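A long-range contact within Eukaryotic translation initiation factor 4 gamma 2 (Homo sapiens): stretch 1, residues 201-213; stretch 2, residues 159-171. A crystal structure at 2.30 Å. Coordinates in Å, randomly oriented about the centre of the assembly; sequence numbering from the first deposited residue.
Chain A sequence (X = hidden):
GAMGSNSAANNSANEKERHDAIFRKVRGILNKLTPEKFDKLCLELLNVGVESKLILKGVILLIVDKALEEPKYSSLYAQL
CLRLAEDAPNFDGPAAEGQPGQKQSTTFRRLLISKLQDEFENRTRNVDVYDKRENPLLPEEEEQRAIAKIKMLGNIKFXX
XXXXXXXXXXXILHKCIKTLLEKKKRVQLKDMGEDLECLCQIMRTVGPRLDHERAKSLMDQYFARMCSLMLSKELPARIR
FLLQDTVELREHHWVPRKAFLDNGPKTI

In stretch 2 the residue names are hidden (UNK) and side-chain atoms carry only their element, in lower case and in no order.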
# COMPACT_ATOMS: atom_id res chain seq x y z
N GLN A 201 -3.60 -12.16 -0.71
CA GLN A 201 -2.99 -11.52 0.44
C GLN A 201 -3.87 -10.35 0.86
O GLN A 201 -4.31 -10.26 2.01
CB GLN A 201 -1.60 -11.01 0.10
CG GLN A 201 -0.88 -10.36 1.26
CD GLN A 201 -0.61 -11.35 2.38
OE1 GLN A 201 0.24 -12.23 2.25
NE2 GLN A 201 -1.35 -11.22 3.48
N ILE A 202 -4.12 -9.45 -0.09
CA ILE A 202 -4.96 -8.27 0.13
C ILE A 202 -6.33 -8.69 0.65
O ILE A 202 -6.83 -8.13 1.63
CB ILE A 202 -5.17 -7.48 -1.19
CG1 ILE A 202 -4.00 -6.52 -1.41
CG2 ILE A 202 -6.49 -6.72 -1.15
CD1 ILE A 202 -3.85 -5.48 -0.32
N MET A 203 -6.93 -9.67 -0.00
CA MET A 203 -8.24 -10.16 0.38
C MET A 203 -8.29 -10.63 1.84
O MET A 203 -9.28 -10.37 2.54
CB MET A 203 -8.66 -11.29 -0.57
CG MET A 203 -10.14 -11.32 -0.90
SD MET A 203 -10.75 -9.88 -1.81
CE MET A 203 -11.64 -9.09 -0.57
N ARG A 204 -7.25 -11.31 2.32
CA ARG A 204 -7.23 -11.79 3.71
C ARG A 204 -6.97 -10.65 4.69
O ARG A 204 -7.35 -10.73 5.86
CB ARG A 204 -6.16 -12.86 3.93
CG ARG A 204 -6.38 -14.15 3.15
CD ARG A 204 -5.38 -15.22 3.56
NE ARG A 204 -5.72 -15.84 4.84
CZ ARG A 204 -6.68 -16.75 5.00
NH1 ARG A 204 -7.38 -17.17 3.95
NH2 ARG A 204 -6.93 -17.25 6.20
N THR A 205 -6.33 -9.59 4.20
CA THR A 205 -5.98 -8.42 5.01
C THR A 205 -7.10 -7.38 5.12
O THR A 205 -7.42 -6.90 6.20
CB THR A 205 -4.73 -7.70 4.44
OG1 THR A 205 -3.63 -8.61 4.33
CG2 THR A 205 -4.33 -6.54 5.34
N VAL A 206 -7.71 -7.05 3.98
CA VAL A 206 -8.76 -6.04 3.91
C VAL A 206 -10.17 -6.54 3.59
O VAL A 206 -11.16 -5.86 3.86
CB VAL A 206 -8.35 -4.97 2.87
CG1 VAL A 206 -9.54 -4.18 2.40
CG2 VAL A 206 -7.33 -4.04 3.49
N GLY A 207 -10.26 -7.74 3.03
CA GLY A 207 -11.55 -8.31 2.66
C GLY A 207 -12.72 -8.11 3.60
O GLY A 207 -13.77 -7.62 3.18
N PRO A 208 -12.59 -8.49 4.88
CA PRO A 208 -13.68 -8.34 5.85
C PRO A 208 -14.24 -6.92 6.00
O PRO A 208 -15.46 -6.74 6.06
CB PRO A 208 -13.05 -8.86 7.15
CG PRO A 208 -12.07 -9.86 6.66
CD PRO A 208 -11.43 -9.16 5.49
N ARG A 209 -13.38 -5.90 6.05
CA ARG A 209 -13.86 -4.53 6.21
C ARG A 209 -14.51 -3.95 4.95
O ARG A 209 -15.33 -3.04 5.02
CB ARG A 209 -12.73 -3.60 6.67
CG ARG A 209 -11.72 -3.22 5.59
CD ARG A 209 -11.11 -1.83 5.86
NE ARG A 209 -10.49 -1.75 7.18
CZ ARG A 209 -10.47 -0.65 7.94
NH1 ARG A 209 -11.04 0.47 7.52
NH2 ARG A 209 -9.90 -0.69 9.14
N LEU A 210 -14.14 -4.49 3.79
CA LEU A 210 -14.68 -4.01 2.52
C LEU A 210 -16.03 -4.64 2.18
O LEU A 210 -16.87 -4.03 1.52
CB LEU A 210 -13.69 -4.31 1.39
CG LEU A 210 -12.89 -3.22 0.69
CD1 LEU A 210 -12.18 -2.31 1.68
CD2 LEU A 210 -11.89 -3.90 -0.24
N ASP A 211 -16.22 -5.87 2.66
CA ASP A 211 -17.41 -6.64 2.36
C ASP A 211 -18.68 -6.32 3.16
O ASP A 211 -19.22 -7.20 3.85
CB ASP A 211 -17.06 -8.13 2.49
CG ASP A 211 -17.96 -9.02 1.66
OD1 ASP A 211 -18.65 -8.51 0.75
OD2 ASP A 211 -17.96 -10.25 1.90
N HIS A 212 -19.16 -5.08 3.07
CA HIS A 212 -20.39 -4.71 3.76
C HIS A 212 -21.52 -4.60 2.75
O HIS A 212 -21.28 -4.57 1.54
CB HIS A 212 -20.23 -3.40 4.57
CG HIS A 212 -19.63 -2.27 3.80
ND1 HIS A 212 -20.33 -1.54 2.86
CD2 HIS A 212 -18.39 -1.72 3.85
CE1 HIS A 212 -19.56 -0.60 2.36
NE2 HIS A 212 -18.37 -0.68 2.94
N GLU A 213 -22.74 -4.56 3.25
CA GLU A 213 -23.95 -4.51 2.43
C GLU A 213 -23.92 -3.68 1.13
O GLU A 213 -24.27 -4.19 0.07
CB GLU A 213 -25.13 -4.09 3.31
CG GLU A 213 -25.62 -5.23 4.21
CD GLU A 213 -26.20 -4.76 5.54
OE1 GLU A 213 -26.88 -3.71 5.56
OE2 GLU A 213 -25.97 -5.46 6.56
N UNK A 159 -0.09 -0.62 0.34
CA UNK A 159 -1.43 -0.05 0.44
C UNK A 159 -2.28 -0.97 1.33
O UNK A 159 -2.99 -0.50 2.22
c UNK A 159 -3.56 0.39 -0.84
c UNK A 159 -2.06 0.10 -0.96
c UNK A 159 -1.36 1.24 -1.71
c UNK A 159 -1.69 1.32 -3.21
N UNK A 160 -2.19 -2.27 1.09
CA UNK A 160 -2.94 -3.21 1.91
C UNK A 160 -2.62 -3.02 3.38
O UNK A 160 -3.53 -2.94 4.21
N UNK A 161 -1.33 -2.93 3.72
CA UNK A 161 -0.92 -2.77 5.12
C UNK A 161 -1.41 -1.48 5.77
O UNK A 161 -1.65 -1.44 6.98
c UNK A 161 0.63 -5.25 6.12
o UNK A 161 0.94 -5.07 7.32
c UNK A 161 1.16 -4.27 5.07
c UNK A 161 0.60 -2.86 5.24
o UNK A 161 -0.09 -6.20 5.74
N UNK A 162 -1.56 -0.42 4.98
CA UNK A 162 -2.03 0.85 5.50
C UNK A 162 -3.54 0.77 5.73
O UNK A 162 -4.06 1.26 6.74
c UNK A 162 -0.22 2.37 4.36
c UNK A 162 0.31 2.99 5.64
c UNK A 162 -0.08 3.34 3.20
c UNK A 162 -1.70 1.99 4.53
N UNK A 163 -4.25 0.16 4.78
CA UNK A 163 -5.69 0.02 4.91
C UNK A 163 -6.06 -0.71 6.20
O UNK A 163 -7.03 -0.38 6.87
N UNK A 164 -5.26 -1.71 6.55
CA UNK A 164 -5.47 -2.49 7.75
C UNK A 164 -5.49 -1.62 9.01
O UNK A 164 -6.14 -1.96 10.00
c UNK A 164 -3.02 -6.28 10.15
n UNK A 164 -2.15 -5.39 10.99
c UNK A 164 -4.37 -3.56 7.84
c UNK A 164 -4.42 -4.48 9.05
c UNK A 164 -3.41 -5.61 8.84
N UNK A 165 -4.80 -0.48 8.97
CA UNK A 165 -4.73 0.43 10.12
C UNK A 165 -5.60 1.67 9.90
O UNK A 165 -5.48 2.66 10.63
c UNK A 165 -3.28 0.86 10.35
c UNK A 165 -0.84 0.30 10.48
c UNK A 165 -2.49 -0.91 11.91
c UNK A 165 -2.25 -0.26 10.56
N UNK A 166 -6.46 1.60 8.89
CA UNK A 166 -7.37 2.68 8.51
C UNK A 166 -6.66 3.97 8.08
O UNK A 166 -7.17 5.07 8.29
c UNK A 166 -8.37 2.98 9.65
o UNK A 166 -10.27 2.96 8.19
c UNK A 166 -9.70 3.55 9.13
o UNK A 166 -10.18 4.58 9.67
N UNK A 167 -5.49 3.82 7.47
CA UNK A 167 -4.70 4.96 6.99
C UNK A 167 -5.02 5.37 5.54
O UNK A 167 -4.61 6.45 5.11
c UNK A 167 -3.21 4.67 7.18
c UNK A 167 -1.32 4.26 8.84
c UNK A 167 -3.08 6.00 9.29
c UNK A 167 -2.80 4.63 8.67
N UNK A 168 -5.72 4.52 4.80
CA UNK A 168 -6.16 4.84 3.44
C UNK A 168 -7.59 4.29 3.31
O UNK A 168 -8.01 3.48 4.13
c UNK A 168 -4.97 2.76 2.56
c UNK A 168 -6.05 1.85 2.00
c UNK A 168 -5.24 4.24 2.32
c UNK A 168 -3.95 5.06 2.21
N UNK A 169 -8.32 4.74 2.30
CA UNK A 169 -9.72 4.34 2.11
C UNK A 169 -10.08 3.21 1.12
O UNK A 169 -9.22 2.67 0.41
c UNK A 169 -10.51 8.71 3.65
n UNK A 169 -10.22 7.88 4.63
c UNK A 169 -10.53 5.59 1.77
c UNK A 169 -10.45 6.66 2.82
n UNK A 169 -10.66 8.00 2.54
c UNK A 169 -10.17 6.60 4.14
N UNK A 170 -11.37 2.88 1.09
CA UNK A 170 -11.94 1.82 0.25
C UNK A 170 -11.71 1.95 -1.25
O UNK A 170 -11.45 0.96 -1.94
c UNK A 170 -13.89 1.22 1.83
c UNK A 170 -15.31 0.65 1.82
o UNK A 170 -15.52 -0.46 2.35
c UNK A 170 -13.45 1.70 0.47
o UNK A 170 -16.22 1.32 1.27
N UNK A 171 -11.83 3.16 -1.75
CA UNK A 171 -11.68 3.40 -3.17
C UNK A 171 -10.38 2.87 -3.79
O UNK A 171 -10.43 2.15 -4.79
o UNK A 171 -11.84 5.12 -4.85
c UNK A 171 -11.81 4.90 -3.45
O HOH W 1 -15.94 -1.83 0.01

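Position 159 carries four carbons, forked at the first, with one arm two carbons long. That is a beta-branched aliphatic, Ile-159; its CA-to-CB bond points sideways, the end leads off, and it makes no contact.

Position 160 has no side-chain atoms, and its CA lies 3.3 Å from Ile-202 CD1. An ideal CB here would point toward stretch 1 and sit 2.3 Å from Ile-202 CD1, a clash. The residue is Gly-160, and its bare backbone is what lets the isoleucine in. Its carbonyl also meets methyls, with O 3.9 Å from Thr-205 CG2 and 4.0 Å from Val-206 CG2.

Position 161 shows three carbons, the third carrying two oxygens, and one of those oxygens comes loosely near the methyl of Thr-205. This is Glu-161. Its CA-to-CB bond points away, yet the chain folds back until OE1 is 4.3 Å from Thr-205 CG2.

Position 162 has four carbons forked at the second, so it is Leu-162, facing away from the contact.

Position 163 is again bare. An ideal CB would point toward stretch 1, 3.5 Å from Val-206 CG2, which is tight, and the backbone O lies 3.6 Å from Arg-209 CZ, over one face of the guanidinium. This is Gly-163, and it begins a type I turn.

Position 164 bears four carbons in a row ending in nitrogen, and a carbon of that row packs on the Thr-205 methyl, which reads Lys-164. The aliphatic part makes the contact, CD lying 3.7 Å from Thr-205 CG2, while the end of the chain leads away.

Position 165, four carbons forked at the second, is Leu-165, pointing away.

Position 166 has two carbons, the second with two oxygens, one of which lies beside Arg-209 NH1: Asp-166. It closes the turn with phi/psi of 62/33°, and its OD1 accepts a hydrogen bond from Arg-209 NH1 at 2.7 Å, part of a salt bridge. The carboxylate meets the guanidinium at its edge.

Position 167, four carbons forked at the second, is Leu-167, out of reach of stretch 1.

Position 168 has four carbons forked at the first, one arm two carbons long: Ile-168, making no contact with stretch 1.

Position 169 has one carbon and then a five-membered ring of three carbons and two nitrogens. It is His-169, pointing away, at the N-cap position of the next helix.

Position 170 has three carbons with two oxygens on the third, and these oxygens face His-212 NE2. It is Glu-170. Its OE2 accepts a hydrogen bond from His-212 NE2 at 2.9 Å. A water donates to Leu-210 O and, weakly, to Glu-170 OE2.

Position 171, one carbon and one oxygen, is Ser-171, beyond reach.

The contact follows a simple rule: close packing first, polar ties afterward. The two helices, running at 34° with axes approaching to 9.1 Å, meet where two glycines make room for Ile-202 and Val-206, and Thr-205 adds its methyl while its OG1 hydrogen-bonds to Gln-201 O within its own helix. Farther along, where stretch 2 has left its first helix, acidic side chains take over, Asp-166 holding Arg-209 and Glu-170 holding His-212.

Stretch 2 159-171: IGELGKLDLIHES
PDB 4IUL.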